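Local coordinates for protein MCG133388, isoform CRA_f (Mus musculus, PDB 4ZPO) that probably acts as a calcium-dependent adhesion protein of the cell surface that helps establish and maintain specific neuronal connections in the brain, at residues E282-R294 with P299-V311. Sequence-based numbering, arbitrary orientation.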
loop_
_atom_site.group_PDB
_atom_site.type_symbol
_atom_site.label_atom_id
_atom_site.label_comp_id
_atom_site.label_asym_id
_atom_site.label_seq_id
_atom_site.Cartn_x
_atom_site.Cartn_y
_atom_site.Cartn_z
ATOM N N GLU A 282 10.109 -17.118 66.731
ATOM C CA GLU A 282 10.877 -18.349 66.894
ATOM C C GLU A 282 10.881 -19.217 65.638
ATOM O O GLU A 282 11.908 -19.799 65.285
ATOM C CB GLU A 282 10.336 -19.155 68.076
ATOM N N GLU A 283 9.731 -19.309 64.975
ATOM C CA GLU A 283 9.589 -20.134 63.776
ATOM C C GLU A 283 10.586 -19.733 62.695
ATOM O O GLU A 283 11.410 -20.541 62.268
ATOM C CB GLU A 283 8.161 -20.042 63.235
ATOM C CG GLU A 283 7.133 -20.769 64.084
ATOM C CD GLU A 283 5.733 -20.213 63.910
ATOM O OE1 GLU A 283 5.584 -19.180 63.224
ATOM O OE2 GLU A 283 4.783 -20.806 64.465
ATOM N N SER A 284 10.502 -18.480 62.263
ATOM C CA SER A 284 11.433 -17.928 61.286
ATOM C C SER A 284 11.314 -16.410 61.267
ATOM O O SER A 284 10.209 -15.870 61.256
ATOM C CB SER A 284 11.169 -18.502 59.893
ATOM O OG SER A 284 12.158 -18.073 58.973
ATOM N N ASN A 285 12.452 -15.725 61.266
ATOM C CA ASN A 285 12.460 -14.268 61.300
ATOM C C ASN A 285 12.198 -13.641 59.936
ATOM O O ASN A 285 12.017 -12.428 59.831
ATOM C CB ASN A 285 13.792 -13.755 61.851
ATOM C CG ASN A 285 14.046 -14.205 63.276
ATOM O OD1 ASN A 285 13.654 -15.303 63.673
ATOM N ND2 ASN A 285 14.703 -13.354 64.058
ATOM N N PHE A 286 12.176 -14.465 58.892
ATOM C CA PHE A 286 12.001 -13.955 57.537
ATOM C C PHE A 286 11.478 -15.008 56.565
ATOM O O PHE A 286 11.705 -16.206 56.744
ATOM C CB PHE A 286 13.322 -13.383 57.013
ATOM C CG PHE A 286 14.435 -14.392 56.938
ATOM C CD1 PHE A 286 15.216 -14.665 58.049
ATOM C CD2 PHE A 286 14.705 -15.061 55.755
ATOM C CE1 PHE A 286 16.241 -15.591 57.984
ATOM C CE2 PHE A 286 15.729 -15.987 55.684
ATOM C CZ PHE A 286 16.498 -16.252 56.801
ATOM N N TYR A 287 10.778 -14.546 55.533
ATOM C CA TYR A 287 10.312 -15.411 54.456
ATOM C C TYR A 287 10.547 -14.741 53.107
ATOM O O TYR A 287 10.279 -13.551 52.938
ATOM C CB TYR A 287 8.828 -15.746 54.625
ATOM C CG TYR A 287 8.509 -16.520 55.883
ATOM C CD1 TYR A 287 8.791 -17.875 55.977
ATOM C CD2 TYR A 287 7.917 -15.896 56.973
ATOM C CE1 TYR A 287 8.499 -18.589 57.124
ATOM C CE2 TYR A 287 7.620 -16.601 58.124
ATOM C CZ TYR A 287 7.915 -17.947 58.194
ATOM O OH TYR A 287 7.621 -18.653 59.340
ATOM N N GLU A 288 11.051 -15.508 52.147
ATOM C CA GLU A 288 11.350 -14.973 50.824
ATOM C C GLU A 288 10.428 -15.572 49.765
ATOM O O GLU A 288 10.686 -16.655 49.240
ATOM C CB GLU A 288 12.814 -15.229 50.469
ATOM C CG GLU A 288 13.249 -14.618 49.153
ATOM C CD GLU A 288 14.750 -14.673 48.954
ATOM O OE1 GLU A 288 15.190 -15.131 47.879
ATOM O OE2 GLU A 288 15.489 -14.252 49.870
ATOM N N ILE A 289 9.351 -14.856 49.457
ATOM C CA ILE A 289 8.343 -15.335 48.517
ATOM C C ILE A 289 8.718 -15.028 47.069
ATOM O O ILE A 289 9.054 -13.894 46.729
ATOM C CB ILE A 289 6.963 -14.715 48.817
ATOM C CG1 ILE A 289 6.561 -14.989 50.268
ATOM C CG2 ILE A 289 5.913 -15.257 47.857
ATOM C CD1 ILE A 289 5.223 -14.397 50.649
ATOM N N HIS A 290 8.657 -16.051 46.222
ATOM C CA HIS A 290 8.941 -15.902 44.801
ATOM C C HIS A 290 7.644 -15.811 44.002
ATOM O O HIS A 290 6.918 -16.797 43.866
ATOM C CB HIS A 290 9.793 -17.074 44.303
ATOM C CG HIS A 290 10.093 -17.030 42.836
ATOM N ND1 HIS A 290 10.465 -18.148 42.122
ATOM C CD2 HIS A 290 10.084 -16.005 41.953
ATOM C CE1 HIS A 290 10.668 -17.815 40.860
ATOM N NE2 HIS A 290 10.443 -16.520 40.729
ATOM N N ALA A 291 7.359 -14.622 43.475
ATOM C CA ALA A 291 6.149 -14.404 42.687
ATOM C C ALA A 291 6.432 -14.551 41.195
ATOM O O ALA A 291 7.558 -14.342 40.743
ATOM C CB ALA A 291 5.561 -13.036 42.984
ATOM N N ARG A 292 5.401 -14.907 40.433
ATOM C CA ARG A 292 5.556 -15.154 39.004
ATOM C C ARG A 292 4.314 -14.727 38.225
ATOM O O ARG A 292 3.193 -15.078 38.588
ATOM C CB ARG A 292 5.850 -16.635 38.756
ATOM C CG ARG A 292 6.286 -16.970 37.341
ATOM C CD ARG A 292 5.330 -17.957 36.690
ATOM N NE ARG A 292 4.972 -19.054 37.587
ATOM C CZ ARG A 292 5.682 -20.168 37.730
ATOM N NH1 ARG A 292 6.799 -20.344 37.037
ATOM N NH2 ARG A 292 5.275 -21.109 38.569
ATOM N N ALA A 293 4.522 -13.966 37.152
ATOM C CA ALA A 293 3.420 -13.503 36.315
ATOM C C ALA A 293 3.415 -14.215 34.966
ATOM O O ALA A 293 4.115 -13.810 34.040
ATOM C CB ALA A 293 3.498 -12.000 36.118
ATOM N N ARG A 294 2.617 -15.274 34.865
ATOM C CA ARG A 294 2.549 -16.082 33.653
ATOM C C ARG A 294 1.646 -15.451 32.598
ATOM O O ARG A 294 0.535 -15.023 32.901
ATOM C CB ARG A 294 2.048 -17.490 33.988
ATOM C CG ARG A 294 1.923 -18.413 32.788
ATOM C CD ARG A 294 3.274 -18.966 32.373
ATOM N NE ARG A 294 3.823 -19.861 33.387
ATOM C CZ ARG A 294 4.953 -20.544 33.249
ATOM N NH1 ARG A 294 5.376 -21.335 34.225
ATOM N NH2 ARG A 294 5.663 -20.438 32.134
ATOM N N PRO A 299 4.049 -18.597 22.247
ATOM C CA PRO A 299 4.467 -19.167 23.535
ATOM C C PRO A 299 4.186 -18.247 24.721
ATOM O O PRO A 299 3.977 -17.049 24.539
ATOM C CB PRO A 299 5.982 -19.364 23.363
ATOM C CG PRO A 299 6.240 -19.237 21.892
ATOM C CD PRO A 299 5.207 -18.283 21.396
ATOM N N ALA A 300 4.181 -18.816 25.921
ATOM C CA ALA A 300 3.898 -18.051 27.128
ATOM C C ALA A 300 5.140 -17.326 27.630
ATOM O O ALA A 300 6.241 -17.876 27.616
ATOM C CB ALA A 300 3.344 -18.962 28.212
ATOM N N MET A 301 4.952 -16.086 28.067
ATOM C CA MET A 301 6.028 -15.298 28.654
ATOM C C MET A 301 5.805 -15.164 30.157
ATOM O O MET A 301 4.713 -15.440 30.650
ATOM C CB MET A 301 6.103 -13.919 28.000
ATOM C CG MET A 301 6.283 -13.938 26.489
ATOM S SD MET A 301 7.838 -14.686 25.966
ATOM C CE MET A 301 7.971 -14.054 24.296
ATOM N N GLU A 302 6.830 -14.744 30.890
ATOM C CA GLU A 302 6.684 -14.596 32.334
ATOM C C GLU A 302 7.665 -13.603 32.945
ATOM O O GLU A 302 8.781 -13.426 32.458
ATOM C CB GLU A 302 6.834 -15.956 33.024
ATOM C CG GLU A 302 8.207 -16.590 32.878
ATOM C CD GLU A 302 8.311 -17.921 33.598
ATOM O OE1 GLU A 302 7.259 -18.475 33.983
ATOM O OE2 GLU A 302 9.445 -18.413 33.783
ATOM N N GLY A 303 7.224 -12.955 34.019
ATOM C CA GLY A 303 8.070 -12.068 34.797
ATOM C C GLY A 303 8.199 -12.593 36.211
ATOM O O GLY A 303 7.471 -13.505 36.604
ATOM N N HIS A 304 9.120 -12.024 36.981
ATOM C CA HIS A 304 9.385 -12.531 38.322
ATOM C C HIS A 304 9.607 -11.420 39.343
ATOM O O HIS A 304 10.282 -10.428 39.067
ATOM C CB HIS A 304 10.595 -13.465 38.301
ATOM C CG HIS A 304 10.431 -14.641 37.391
ATOM N ND1 HIS A 304 9.833 -15.817 37.793
ATOM C CD2 HIS A 304 10.777 -14.819 36.094
ATOM C CE1 HIS A 304 9.824 -16.670 36.785
ATOM N NE2 HIS A 304 10.391 -16.089 35.742
ATOM N N CYS A 305 9.030 -11.603 40.525
ATOM C CA CYS A 305 9.200 -10.663 41.626
ATOM C C CYS A 305 9.484 -11.412 42.918
ATOM O O CYS A 305 8.693 -12.251 43.346
ATOM C CB CYS A 305 7.959 -9.786 41.792
ATOM S SG CYS A 305 8.036 -8.633 43.177
ATOM N N VAL A 306 10.620 -11.111 43.536
ATOM C CA VAL A 306 10.966 -11.725 44.810
ATOM C C VAL A 306 10.509 -10.841 45.964
ATOM O O VAL A 306 10.914 -9.684 46.069
ATOM C CB VAL A 306 12.477 -11.979 44.926
ATOM C CG1 VAL A 306 12.827 -12.430 46.331
ATOM C CG2 VAL A 306 12.920 -13.011 43.902
ATOM N N ILE A 307 9.657 -11.391 46.822
ATOM C CA ILE A 307 9.137 -10.646 47.961
ATOM C C ILE A 307 9.793 -11.085 49.263
ATOM O O ILE A 307 9.698 -12.247 49.658
ATOM C CB ILE A 307 7.615 -10.804 48.088
ATOM C CG1 ILE A 307 6.926 -10.318 46.814
ATOM C CG2 ILE A 307 7.101 -10.043 49.301
ATOM C CD1 ILE A 307 5.423 -10.379 46.880
ATOM N N GLN A 308 10.460 -10.146 49.925
ATOM C CA GLN A 308 11.107 -10.417 51.202
ATOM C C GLN A 308 10.209 -9.993 52.359
ATOM O O GLN A 308 9.909 -8.811 52.524
ATOM C CB GLN A 308 12.457 -9.703 51.283
ATOM C CG GLN A 308 13.483 -10.213 50.286
ATOM C CD GLN A 308 14.787 -9.445 50.343
ATOM O OE1 GLN A 308 14.824 -8.293 50.774
ATOM N NE2 GLN A 308 15.869 -10.083 49.910
ATOM N N VAL A 309 9.782 -10.969 53.152
ATOM C CA VAL A 309 8.887 -10.711 54.274
ATOM C C VAL A 309 9.627 -10.807 55.603
ATOM O O VAL A 309 10.106 -11.875 55.978
ATOM C CB VAL A 309 7.703 -11.695 54.284
ATOM C CG1 VAL A 309 6.806 -11.433 55.478
ATOM C CG2 VAL A 309 6.917 -11.595 52.988
ATOM N N ASP A 310 9.718 -9.684 56.309
ATOM C CA ASP A 310 10.394 -9.637 57.602
ATOM C C ASP A 310 9.390 -9.650 58.750
ATOM O O ASP A 310 8.355 -8.989 58.687
ATOM C CB ASP A 310 11.284 -8.396 57.692
ATOM C CG ASP A 310 11.842 -8.175 59.085
ATOM O OD1 ASP A 310 12.874 -8.794 59.422
ATOM O OD2 ASP A 310 11.251 -7.376 59.844
ATOM N N VAL A 311 9.699 -10.408 59.797
ATOM C CA VAL A 311 8.833 -10.476 60.969
ATOM C C VAL A 311 9.643 -10.409 62.258
ATOM O O VAL A 311 9.789 -9.342 62.854
ATOM C CB VAL A 311 7.985 -11.762 60.972
ATOM C CG1 VAL A 311 8.881 -12.985 60.940
ATOM C CG2 VAL A 311 7.073 -11.794 62.190
#
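E302 OE1 is gripped by two arginines of the facing strand, R294 and R292. The three residues form a salt-bridge network near the turn of an antiparallel beta hairpin. Its strands, 286-295 and 302-310, are the last two of the third cadherin domain, a Greek-key beta sandwich. R294 NH2 comes within 3.1 Å of E302 OE1. The oxygen sits over one face of the guanidinium, toward its rim, so the attraction is of charges and no N-H is aimed at it. The R294 chain leaves with CG anti to the backbone N (chi1 179°), then bends twice and brings the group back beside E302. R292 NH1 makes a longer salt bridge to the same oxygen, 3.6 Å, which lies at the edge of that guanidinium. R292 NE and NH2 are held by S251 and D254, and this fixes how the group is turned. The other carboxylate oxygen, E302 OE2, takes a weak hydrogen bond from H304 NE2. A leucine in place of R294 would probably cost E302 OE1 its close charge partner and leave it the long bridge to R292 across the hairpin.

Backbone bonds zip the strands from A293 and G303 to N285 and V311. The side chains of Y287, I289, A291 and A293 share one face of the sheet with those of V309, I307 and C305. This face packs inward: I307 touches L233 and L235 of strand 231-238, and I289 meets V260 of helix 258-263. Within the pair, I289 CD1 meets V309 CG2 at 4.0 Å.

The other face, which also bears R292, R294 and E302, carries E288, H290, H304 and V306. The aliphatic stem of E288 lies against V306, CG to CG1 at 3.6 Å. H290 and H304 meet rim to rim, their planes 32° apart. One hydrogen bond, 3.1 Å long, runs between H290 NE2 and H304 ND1.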